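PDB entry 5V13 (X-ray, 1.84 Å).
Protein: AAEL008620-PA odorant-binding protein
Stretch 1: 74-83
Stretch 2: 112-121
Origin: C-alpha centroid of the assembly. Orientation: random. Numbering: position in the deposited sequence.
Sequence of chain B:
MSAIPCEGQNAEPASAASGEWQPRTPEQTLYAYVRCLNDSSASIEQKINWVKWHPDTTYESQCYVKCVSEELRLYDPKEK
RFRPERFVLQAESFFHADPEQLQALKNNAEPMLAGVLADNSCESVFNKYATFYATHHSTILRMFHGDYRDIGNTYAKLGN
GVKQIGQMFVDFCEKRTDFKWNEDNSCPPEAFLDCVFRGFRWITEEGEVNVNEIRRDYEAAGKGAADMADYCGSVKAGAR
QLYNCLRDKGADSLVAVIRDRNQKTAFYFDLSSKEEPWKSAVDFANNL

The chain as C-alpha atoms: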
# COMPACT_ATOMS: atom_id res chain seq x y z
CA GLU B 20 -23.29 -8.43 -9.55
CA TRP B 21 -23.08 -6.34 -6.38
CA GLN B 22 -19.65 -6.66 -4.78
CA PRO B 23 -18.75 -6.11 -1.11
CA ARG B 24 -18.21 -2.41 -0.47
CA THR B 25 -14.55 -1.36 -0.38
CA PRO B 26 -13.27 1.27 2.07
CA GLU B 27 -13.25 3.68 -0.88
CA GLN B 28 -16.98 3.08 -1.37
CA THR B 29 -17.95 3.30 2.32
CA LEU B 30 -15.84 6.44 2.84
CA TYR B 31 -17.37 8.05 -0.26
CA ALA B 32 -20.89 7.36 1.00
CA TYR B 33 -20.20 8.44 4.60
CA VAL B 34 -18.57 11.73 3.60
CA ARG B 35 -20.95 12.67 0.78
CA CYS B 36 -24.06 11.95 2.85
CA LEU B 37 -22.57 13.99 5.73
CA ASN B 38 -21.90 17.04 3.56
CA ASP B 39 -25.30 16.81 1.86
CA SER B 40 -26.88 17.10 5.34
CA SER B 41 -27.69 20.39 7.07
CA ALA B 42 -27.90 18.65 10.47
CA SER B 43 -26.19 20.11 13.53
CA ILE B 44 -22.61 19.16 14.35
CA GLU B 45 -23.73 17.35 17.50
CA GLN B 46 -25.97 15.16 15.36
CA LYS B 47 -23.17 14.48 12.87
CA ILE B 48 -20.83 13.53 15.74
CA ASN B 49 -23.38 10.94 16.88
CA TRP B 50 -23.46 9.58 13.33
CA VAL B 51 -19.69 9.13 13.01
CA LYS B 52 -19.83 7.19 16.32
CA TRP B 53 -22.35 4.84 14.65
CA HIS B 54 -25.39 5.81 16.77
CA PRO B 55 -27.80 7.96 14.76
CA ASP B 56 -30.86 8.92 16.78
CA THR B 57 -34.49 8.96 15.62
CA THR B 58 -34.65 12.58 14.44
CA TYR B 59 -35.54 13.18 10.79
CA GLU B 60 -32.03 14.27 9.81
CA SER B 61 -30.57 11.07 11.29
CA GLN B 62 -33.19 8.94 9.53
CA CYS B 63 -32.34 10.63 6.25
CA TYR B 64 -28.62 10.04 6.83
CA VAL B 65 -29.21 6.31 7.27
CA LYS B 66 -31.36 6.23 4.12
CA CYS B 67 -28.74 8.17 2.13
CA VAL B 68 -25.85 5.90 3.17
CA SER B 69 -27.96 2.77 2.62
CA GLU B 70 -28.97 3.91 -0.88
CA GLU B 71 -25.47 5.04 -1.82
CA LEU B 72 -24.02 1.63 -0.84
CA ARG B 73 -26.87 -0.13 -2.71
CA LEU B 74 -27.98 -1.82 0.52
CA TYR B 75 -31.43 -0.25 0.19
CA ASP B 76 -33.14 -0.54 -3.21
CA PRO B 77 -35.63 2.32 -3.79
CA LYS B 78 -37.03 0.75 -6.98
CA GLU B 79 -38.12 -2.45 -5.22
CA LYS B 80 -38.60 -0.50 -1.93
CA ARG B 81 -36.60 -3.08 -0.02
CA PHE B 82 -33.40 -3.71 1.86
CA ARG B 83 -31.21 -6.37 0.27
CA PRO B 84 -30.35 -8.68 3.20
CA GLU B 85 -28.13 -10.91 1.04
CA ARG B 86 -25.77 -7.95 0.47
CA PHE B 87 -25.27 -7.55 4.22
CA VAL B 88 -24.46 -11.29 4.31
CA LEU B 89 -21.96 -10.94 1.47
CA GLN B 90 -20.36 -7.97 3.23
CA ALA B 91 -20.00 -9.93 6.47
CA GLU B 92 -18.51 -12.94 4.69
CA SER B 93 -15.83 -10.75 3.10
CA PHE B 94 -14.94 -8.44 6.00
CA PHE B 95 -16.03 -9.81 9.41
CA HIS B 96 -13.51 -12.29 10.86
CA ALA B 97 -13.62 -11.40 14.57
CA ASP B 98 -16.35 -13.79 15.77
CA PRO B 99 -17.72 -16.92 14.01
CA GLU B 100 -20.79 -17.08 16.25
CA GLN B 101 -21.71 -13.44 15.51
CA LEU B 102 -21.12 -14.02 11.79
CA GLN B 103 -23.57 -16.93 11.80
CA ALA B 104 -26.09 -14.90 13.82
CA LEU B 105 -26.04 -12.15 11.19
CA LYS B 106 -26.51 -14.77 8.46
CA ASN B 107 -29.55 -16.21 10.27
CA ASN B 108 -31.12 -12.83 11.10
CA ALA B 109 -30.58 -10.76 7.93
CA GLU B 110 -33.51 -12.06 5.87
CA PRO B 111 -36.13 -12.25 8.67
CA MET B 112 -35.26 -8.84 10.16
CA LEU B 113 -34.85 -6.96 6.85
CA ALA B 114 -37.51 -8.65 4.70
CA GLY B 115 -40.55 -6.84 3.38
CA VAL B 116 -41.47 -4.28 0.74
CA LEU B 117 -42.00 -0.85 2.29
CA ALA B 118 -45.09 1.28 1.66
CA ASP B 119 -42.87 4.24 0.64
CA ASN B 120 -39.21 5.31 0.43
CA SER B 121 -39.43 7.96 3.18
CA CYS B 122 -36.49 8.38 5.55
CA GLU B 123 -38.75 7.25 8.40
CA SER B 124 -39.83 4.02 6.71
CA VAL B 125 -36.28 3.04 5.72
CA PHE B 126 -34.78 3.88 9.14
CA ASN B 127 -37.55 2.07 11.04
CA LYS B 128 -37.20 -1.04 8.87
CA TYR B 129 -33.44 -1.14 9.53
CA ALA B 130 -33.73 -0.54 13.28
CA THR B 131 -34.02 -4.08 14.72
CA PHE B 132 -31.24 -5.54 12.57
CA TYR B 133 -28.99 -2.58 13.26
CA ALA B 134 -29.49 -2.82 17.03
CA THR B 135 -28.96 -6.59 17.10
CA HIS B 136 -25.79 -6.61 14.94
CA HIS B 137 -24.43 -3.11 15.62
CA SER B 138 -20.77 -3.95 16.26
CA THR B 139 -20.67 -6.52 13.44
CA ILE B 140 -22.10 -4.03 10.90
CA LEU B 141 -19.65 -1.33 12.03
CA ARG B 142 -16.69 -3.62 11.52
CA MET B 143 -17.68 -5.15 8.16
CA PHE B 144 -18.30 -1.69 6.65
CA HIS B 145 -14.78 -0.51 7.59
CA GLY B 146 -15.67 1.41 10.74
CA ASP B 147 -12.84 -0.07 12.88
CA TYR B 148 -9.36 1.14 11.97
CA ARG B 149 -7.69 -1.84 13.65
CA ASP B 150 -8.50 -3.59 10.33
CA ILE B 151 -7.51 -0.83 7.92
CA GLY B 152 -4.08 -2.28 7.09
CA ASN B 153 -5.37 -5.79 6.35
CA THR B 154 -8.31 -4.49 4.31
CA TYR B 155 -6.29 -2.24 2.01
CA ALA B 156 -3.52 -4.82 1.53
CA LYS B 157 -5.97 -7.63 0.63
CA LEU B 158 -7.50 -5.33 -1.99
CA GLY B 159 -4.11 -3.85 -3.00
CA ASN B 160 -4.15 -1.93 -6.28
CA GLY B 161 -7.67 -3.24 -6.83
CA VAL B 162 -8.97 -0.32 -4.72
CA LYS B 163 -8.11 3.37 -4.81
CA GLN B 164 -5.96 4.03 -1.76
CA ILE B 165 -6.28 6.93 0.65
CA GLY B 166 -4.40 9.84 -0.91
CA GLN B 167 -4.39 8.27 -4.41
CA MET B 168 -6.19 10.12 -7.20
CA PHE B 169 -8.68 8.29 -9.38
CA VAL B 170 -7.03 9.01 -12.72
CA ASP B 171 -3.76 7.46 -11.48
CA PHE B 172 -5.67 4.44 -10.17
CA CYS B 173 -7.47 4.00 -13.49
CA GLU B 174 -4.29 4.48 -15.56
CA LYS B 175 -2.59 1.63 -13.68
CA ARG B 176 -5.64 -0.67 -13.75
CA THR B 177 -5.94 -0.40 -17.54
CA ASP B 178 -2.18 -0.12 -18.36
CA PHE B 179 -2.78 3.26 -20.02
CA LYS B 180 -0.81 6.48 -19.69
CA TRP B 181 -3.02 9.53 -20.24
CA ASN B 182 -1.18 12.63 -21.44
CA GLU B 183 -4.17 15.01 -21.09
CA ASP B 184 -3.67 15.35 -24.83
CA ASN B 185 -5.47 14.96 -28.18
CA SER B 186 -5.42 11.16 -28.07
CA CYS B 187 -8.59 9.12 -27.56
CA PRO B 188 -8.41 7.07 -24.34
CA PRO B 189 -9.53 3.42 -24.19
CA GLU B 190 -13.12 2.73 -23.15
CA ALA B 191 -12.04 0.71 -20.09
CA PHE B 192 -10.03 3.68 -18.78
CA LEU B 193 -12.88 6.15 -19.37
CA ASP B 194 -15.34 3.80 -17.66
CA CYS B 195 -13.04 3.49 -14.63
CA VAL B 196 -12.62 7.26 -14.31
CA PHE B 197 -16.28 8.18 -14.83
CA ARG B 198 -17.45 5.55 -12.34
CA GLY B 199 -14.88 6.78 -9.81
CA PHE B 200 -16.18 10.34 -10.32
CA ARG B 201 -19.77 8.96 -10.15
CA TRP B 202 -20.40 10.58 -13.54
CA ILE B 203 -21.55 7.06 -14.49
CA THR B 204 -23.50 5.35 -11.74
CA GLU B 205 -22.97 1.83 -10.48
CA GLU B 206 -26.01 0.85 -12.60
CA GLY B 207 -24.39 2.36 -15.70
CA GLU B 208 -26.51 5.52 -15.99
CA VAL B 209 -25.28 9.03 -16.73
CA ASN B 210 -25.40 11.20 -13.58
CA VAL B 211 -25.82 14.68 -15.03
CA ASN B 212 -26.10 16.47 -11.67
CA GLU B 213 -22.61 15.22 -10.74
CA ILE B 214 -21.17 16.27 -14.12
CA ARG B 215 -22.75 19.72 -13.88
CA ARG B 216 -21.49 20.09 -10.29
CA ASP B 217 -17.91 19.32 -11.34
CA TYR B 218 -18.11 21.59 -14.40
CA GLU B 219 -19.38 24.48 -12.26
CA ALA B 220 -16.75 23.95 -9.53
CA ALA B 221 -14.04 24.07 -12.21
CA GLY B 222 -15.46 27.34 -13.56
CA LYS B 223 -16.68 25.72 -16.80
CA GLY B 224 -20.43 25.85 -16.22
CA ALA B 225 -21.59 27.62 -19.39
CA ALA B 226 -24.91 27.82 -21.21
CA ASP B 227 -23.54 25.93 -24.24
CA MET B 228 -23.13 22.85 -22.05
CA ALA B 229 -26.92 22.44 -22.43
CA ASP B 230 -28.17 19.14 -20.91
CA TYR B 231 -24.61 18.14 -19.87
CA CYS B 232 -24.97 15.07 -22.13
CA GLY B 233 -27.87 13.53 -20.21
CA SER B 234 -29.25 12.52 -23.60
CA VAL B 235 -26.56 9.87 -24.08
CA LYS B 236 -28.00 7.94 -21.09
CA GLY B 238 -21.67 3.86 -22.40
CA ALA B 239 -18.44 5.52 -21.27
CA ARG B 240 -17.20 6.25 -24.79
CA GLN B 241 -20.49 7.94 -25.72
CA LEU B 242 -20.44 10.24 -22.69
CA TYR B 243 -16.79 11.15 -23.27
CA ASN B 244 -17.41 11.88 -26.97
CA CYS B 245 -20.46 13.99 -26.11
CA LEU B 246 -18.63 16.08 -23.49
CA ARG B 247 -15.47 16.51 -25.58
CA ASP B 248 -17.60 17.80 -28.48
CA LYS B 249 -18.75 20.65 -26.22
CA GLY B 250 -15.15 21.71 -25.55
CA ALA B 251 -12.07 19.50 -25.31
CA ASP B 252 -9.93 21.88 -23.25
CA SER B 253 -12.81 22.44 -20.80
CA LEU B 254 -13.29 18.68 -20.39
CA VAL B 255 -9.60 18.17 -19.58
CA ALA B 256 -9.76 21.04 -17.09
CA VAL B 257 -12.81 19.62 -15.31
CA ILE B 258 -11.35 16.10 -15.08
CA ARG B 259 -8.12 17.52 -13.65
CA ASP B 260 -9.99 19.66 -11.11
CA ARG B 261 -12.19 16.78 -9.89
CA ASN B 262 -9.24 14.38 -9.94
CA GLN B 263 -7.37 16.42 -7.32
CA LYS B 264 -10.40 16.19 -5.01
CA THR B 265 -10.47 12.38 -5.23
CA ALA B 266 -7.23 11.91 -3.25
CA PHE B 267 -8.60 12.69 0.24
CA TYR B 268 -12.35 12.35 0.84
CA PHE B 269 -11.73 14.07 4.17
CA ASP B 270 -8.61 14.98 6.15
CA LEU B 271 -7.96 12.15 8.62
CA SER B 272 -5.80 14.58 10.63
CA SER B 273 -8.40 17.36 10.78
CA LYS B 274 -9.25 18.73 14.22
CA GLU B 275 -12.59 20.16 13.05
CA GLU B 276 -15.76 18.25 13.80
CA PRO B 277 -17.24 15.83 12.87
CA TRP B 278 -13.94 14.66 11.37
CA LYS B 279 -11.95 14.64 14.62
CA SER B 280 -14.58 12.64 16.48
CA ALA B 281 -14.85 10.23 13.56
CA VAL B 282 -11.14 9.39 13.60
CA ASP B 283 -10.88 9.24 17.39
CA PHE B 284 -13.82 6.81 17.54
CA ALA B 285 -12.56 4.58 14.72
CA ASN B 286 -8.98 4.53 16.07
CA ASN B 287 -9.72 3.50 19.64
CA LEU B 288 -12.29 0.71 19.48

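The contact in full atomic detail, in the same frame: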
# COMPACT_ATOMS: atom_id res chain seq x y z
N LEU B 74 -27.38 -0.91 -0.45
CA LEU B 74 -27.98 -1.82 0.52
C LEU B 74 -29.48 -1.69 0.57
O LEU B 74 -30.17 -2.67 0.87
CB LEU B 74 -27.40 -1.56 1.91
CG LEU B 74 -25.87 -1.68 2.00
CD1 LEU B 74 -25.37 -1.09 3.31
CD2 LEU B 74 -25.42 -3.14 1.87
N TYR B 75 -30.00 -0.48 0.34
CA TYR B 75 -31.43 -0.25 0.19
C TYR B 75 -31.73 0.06 -1.27
O TYR B 75 -31.08 0.91 -1.88
CB TYR B 75 -31.90 0.92 1.07
CG TYR B 75 -33.41 1.06 0.97
CD1 TYR B 75 -34.24 0.16 1.62
CD2 TYR B 75 -33.99 2.07 0.21
CE1 TYR B 75 -35.62 0.27 1.53
CE2 TYR B 75 -35.37 2.19 0.12
CZ TYR B 75 -36.18 1.29 0.78
OH TYR B 75 -37.55 1.40 0.68
N ASP B 76 -32.73 -0.62 -1.82
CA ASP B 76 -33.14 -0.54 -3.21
C ASP B 76 -34.43 0.26 -3.31
O ASP B 76 -35.51 -0.26 -2.98
CB ASP B 76 -33.33 -1.96 -3.76
CG ASP B 76 -33.67 -2.00 -5.24
OD1 ASP B 76 -33.89 -0.93 -5.85
OD2 ASP B 76 -33.70 -3.12 -5.79
N PRO B 77 -34.39 1.53 -3.74
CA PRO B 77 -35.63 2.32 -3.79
C PRO B 77 -36.57 1.92 -4.91
O PRO B 77 -37.75 2.31 -4.86
CB PRO B 77 -35.12 3.75 -3.98
CG PRO B 77 -33.78 3.59 -4.60
CD PRO B 77 -33.20 2.35 -4.02
N LYS B 78 -36.11 1.18 -5.92
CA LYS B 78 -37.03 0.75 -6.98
C LYS B 78 -37.92 -0.39 -6.51
O LYS B 78 -39.13 -0.40 -6.77
CB LYS B 78 -36.25 0.33 -8.23
CG LYS B 78 -35.43 1.45 -8.85
CD LYS B 78 -35.69 1.57 -10.34
CE LYS B 78 -34.95 2.76 -10.93
NZ LYS B 78 -35.31 3.02 -12.36
N GLU B 79 -37.35 -1.37 -5.81
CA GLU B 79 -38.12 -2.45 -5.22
C GLU B 79 -38.64 -2.10 -3.83
O GLU B 79 -39.41 -2.89 -3.27
CB GLU B 79 -37.26 -3.72 -5.14
CG GLU B 79 -36.87 -4.30 -6.49
CD GLU B 79 -38.09 -4.59 -7.37
OE1 GLU B 79 -38.35 -3.81 -8.31
OE2 GLU B 79 -38.79 -5.59 -7.10
N LYS B 80 -38.24 -0.96 -3.28
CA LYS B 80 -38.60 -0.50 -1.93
C LYS B 80 -38.27 -1.57 -0.87
O LYS B 80 -39.13 -2.03 -0.12
CB LYS B 80 -40.08 -0.07 -1.87
CG LYS B 80 -40.39 1.15 -2.74
CD LYS B 80 -41.73 1.82 -2.38
CE LYS B 80 -42.91 0.98 -2.82
NZ LYS B 80 -43.03 0.92 -4.31
N ARG B 81 -36.99 -1.93 -0.81
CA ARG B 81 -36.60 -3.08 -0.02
C ARG B 81 -35.12 -2.99 0.33
O ARG B 81 -34.30 -2.62 -0.50
CB ARG B 81 -36.86 -4.38 -0.81
CG ARG B 81 -36.85 -5.65 0.03
CD ARG B 81 -36.66 -6.90 -0.86
NE ARG B 81 -37.51 -6.88 -2.05
CZ ARG B 81 -38.61 -7.61 -2.20
NH1 ARG B 81 -39.00 -8.44 -1.23
NH2 ARG B 81 -39.32 -7.53 -3.32
N PHE B 82 -34.78 -3.37 1.56
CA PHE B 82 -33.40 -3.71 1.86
C PHE B 82 -33.03 -5.02 1.19
O PHE B 82 -33.88 -5.88 0.93
CB PHE B 82 -33.17 -3.85 3.36
CG PHE B 82 -32.94 -2.55 4.06
CD1 PHE B 82 -31.69 -1.98 4.09
CD2 PHE B 82 -33.99 -1.90 4.70
CE1 PHE B 82 -31.48 -0.78 4.74
CE2 PHE B 82 -33.78 -0.69 5.36
CZ PHE B 82 -32.53 -0.14 5.39
N ARG B 83 -31.74 -5.18 0.93
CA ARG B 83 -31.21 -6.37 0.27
C ARG B 83 -30.42 -7.15 1.32
O ARG B 83 -29.20 -6.98 1.44
CB ARG B 83 -30.31 -5.98 -0.91
CG ARG B 83 -31.00 -5.11 -1.97
CD ARG B 83 -32.04 -5.92 -2.76
NE ARG B 83 -31.41 -6.96 -3.58
CZ ARG B 83 -31.43 -6.98 -4.91
NH1 ARG B 83 -32.07 -6.04 -5.60
NH2 ARG B 83 -30.83 -7.97 -5.57
N MET B 112 -35.16 -10.20 9.62
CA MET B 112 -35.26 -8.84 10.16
C MET B 112 -35.36 -7.76 9.09
O MET B 112 -35.92 -6.69 9.35
CB MET B 112 -34.07 -8.56 11.07
CG MET B 112 -34.13 -9.29 12.39
SD MET B 112 -32.68 -8.96 13.40
CE MET B 112 -33.10 -9.89 14.87
N LEU B 113 -34.84 -8.00 7.89
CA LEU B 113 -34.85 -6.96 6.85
C LEU B 113 -35.89 -7.19 5.76
O LEU B 113 -36.06 -6.32 4.90
CB LEU B 113 -33.46 -6.84 6.22
CG LEU B 113 -32.42 -6.26 7.16
CD1 LEU B 113 -31.04 -6.42 6.57
CD2 LEU B 113 -32.73 -4.76 7.50
N ALA B 114 -36.59 -8.32 5.78
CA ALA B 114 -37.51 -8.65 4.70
C ALA B 114 -38.73 -7.75 4.70
O ALA B 114 -39.17 -7.25 5.75
CB ALA B 114 -37.98 -10.11 4.81
N GLY B 115 -39.30 -7.56 3.52
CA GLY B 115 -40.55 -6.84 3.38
C GLY B 115 -40.45 -5.62 2.49
O GLY B 115 -39.50 -4.85 2.59
N VAL B 116 -41.41 -5.46 1.60
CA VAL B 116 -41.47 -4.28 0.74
C VAL B 116 -42.14 -3.16 1.51
O VAL B 116 -43.19 -3.36 2.13
CB VAL B 116 -42.21 -4.60 -0.57
CG1 VAL B 116 -42.33 -3.36 -1.44
CG2 VAL B 116 -41.48 -5.71 -1.32
N LEU B 117 -41.53 -1.98 1.50
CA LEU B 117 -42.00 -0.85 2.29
C LEU B 117 -43.12 -0.12 1.55
O LEU B 117 -43.19 -0.15 0.32
CB LEU B 117 -40.84 0.10 2.60
CG LEU B 117 -39.76 -0.35 3.60
CD1 LEU B 117 -39.09 -1.66 3.25
CD2 LEU B 117 -38.69 0.73 3.72
N ALA B 118 -43.99 0.56 2.30
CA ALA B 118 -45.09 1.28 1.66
C ALA B 118 -44.59 2.48 0.87
O ALA B 118 -45.22 2.87 -0.12
CB ALA B 118 -46.13 1.71 2.69
N ASP B 119 -43.48 3.09 1.30
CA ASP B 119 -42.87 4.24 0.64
C ASP B 119 -41.38 4.24 0.93
O ASP B 119 -40.89 3.47 1.76
CB ASP B 119 -43.51 5.56 1.12
CG ASP B 119 -43.44 5.72 2.63
OD1 ASP B 119 -42.32 5.73 3.19
OD2 ASP B 119 -44.52 5.84 3.25
N ASN B 120 -40.66 5.15 0.26
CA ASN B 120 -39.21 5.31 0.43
C ASN B 120 -38.84 6.45 1.38
O ASN B 120 -37.70 6.94 1.32
CB ASN B 120 -38.54 5.54 -0.92
CG ASN B 120 -38.40 4.27 -1.73
OD1 ASN B 120 -38.16 3.20 -1.18
ND2 ASN B 120 -38.53 4.38 -3.05
N SER B 121 -39.73 6.86 2.27
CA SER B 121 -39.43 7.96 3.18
C SER B 121 -38.29 7.59 4.12
O SER B 121 -38.02 6.42 4.39
CB SER B 121 -40.67 8.36 3.98
OG SER B 121 -40.95 7.46 5.04
O HOH W 1 -36.92 -4.26 3.38

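Which hydrogen bonds join the two stretches? Three do so directly, and Asn 120 takes part in two of them. Its side chain leaves the backbone sideways, but its end turns to the first stretch, where OD1 accepts from Tyr 75 OH at 2.7 Å and ND2 donates to Pro 77 O at 2.9 Å. An amide suits this place because it accepts at one atom and donates at the other. The third is between backbones: Leu 117 N gives its hydrogen to Lys 80 O at 2.9 Å, nearly straight at 168°. The same carbonyl oxygen also receives a CA-H...O contact, with Val 116 CA 3.4 Å from Lys 80 O.

How is the gap near the helix end bridged? Water 1 fills it, accepting from Phe 82 N at 2.9 Å and donating to Leu 113 O at 2.7 Å and Gly 115 O at 2.8 Å. Gly 115 has phi/psi of 122/135, at which a CB would be jammed against the preceding carbonyl oxygen, so glycine fits this turn.

What is buried between them? Phe 82 and Leu 113 point toward each other, and Leu 113 CD2 lies over one face of the ring, 4.1 Å from Phe 82 CG. Leu 117 CD2 packs 3.8 Å from Tyr 75 CE1, so the tyrosine combines an apolar ring contact with its polar hydroxyl. Altogether 612 Å² is covered, counting both sides.

How do the long charged side chains contribute? Lys 80 and Arg 81 lend their aliphatic or flat parts. Lys 80 CG comes within 3.4 Å of Asn 120 OD1, and its chain continues past Asp 119, with CD 4.0 Å from Asp 119 CA. Val 116 CG2 sits over one face of the Arg 81 guanidinium, 3.5 Å from Arg 81 NH2.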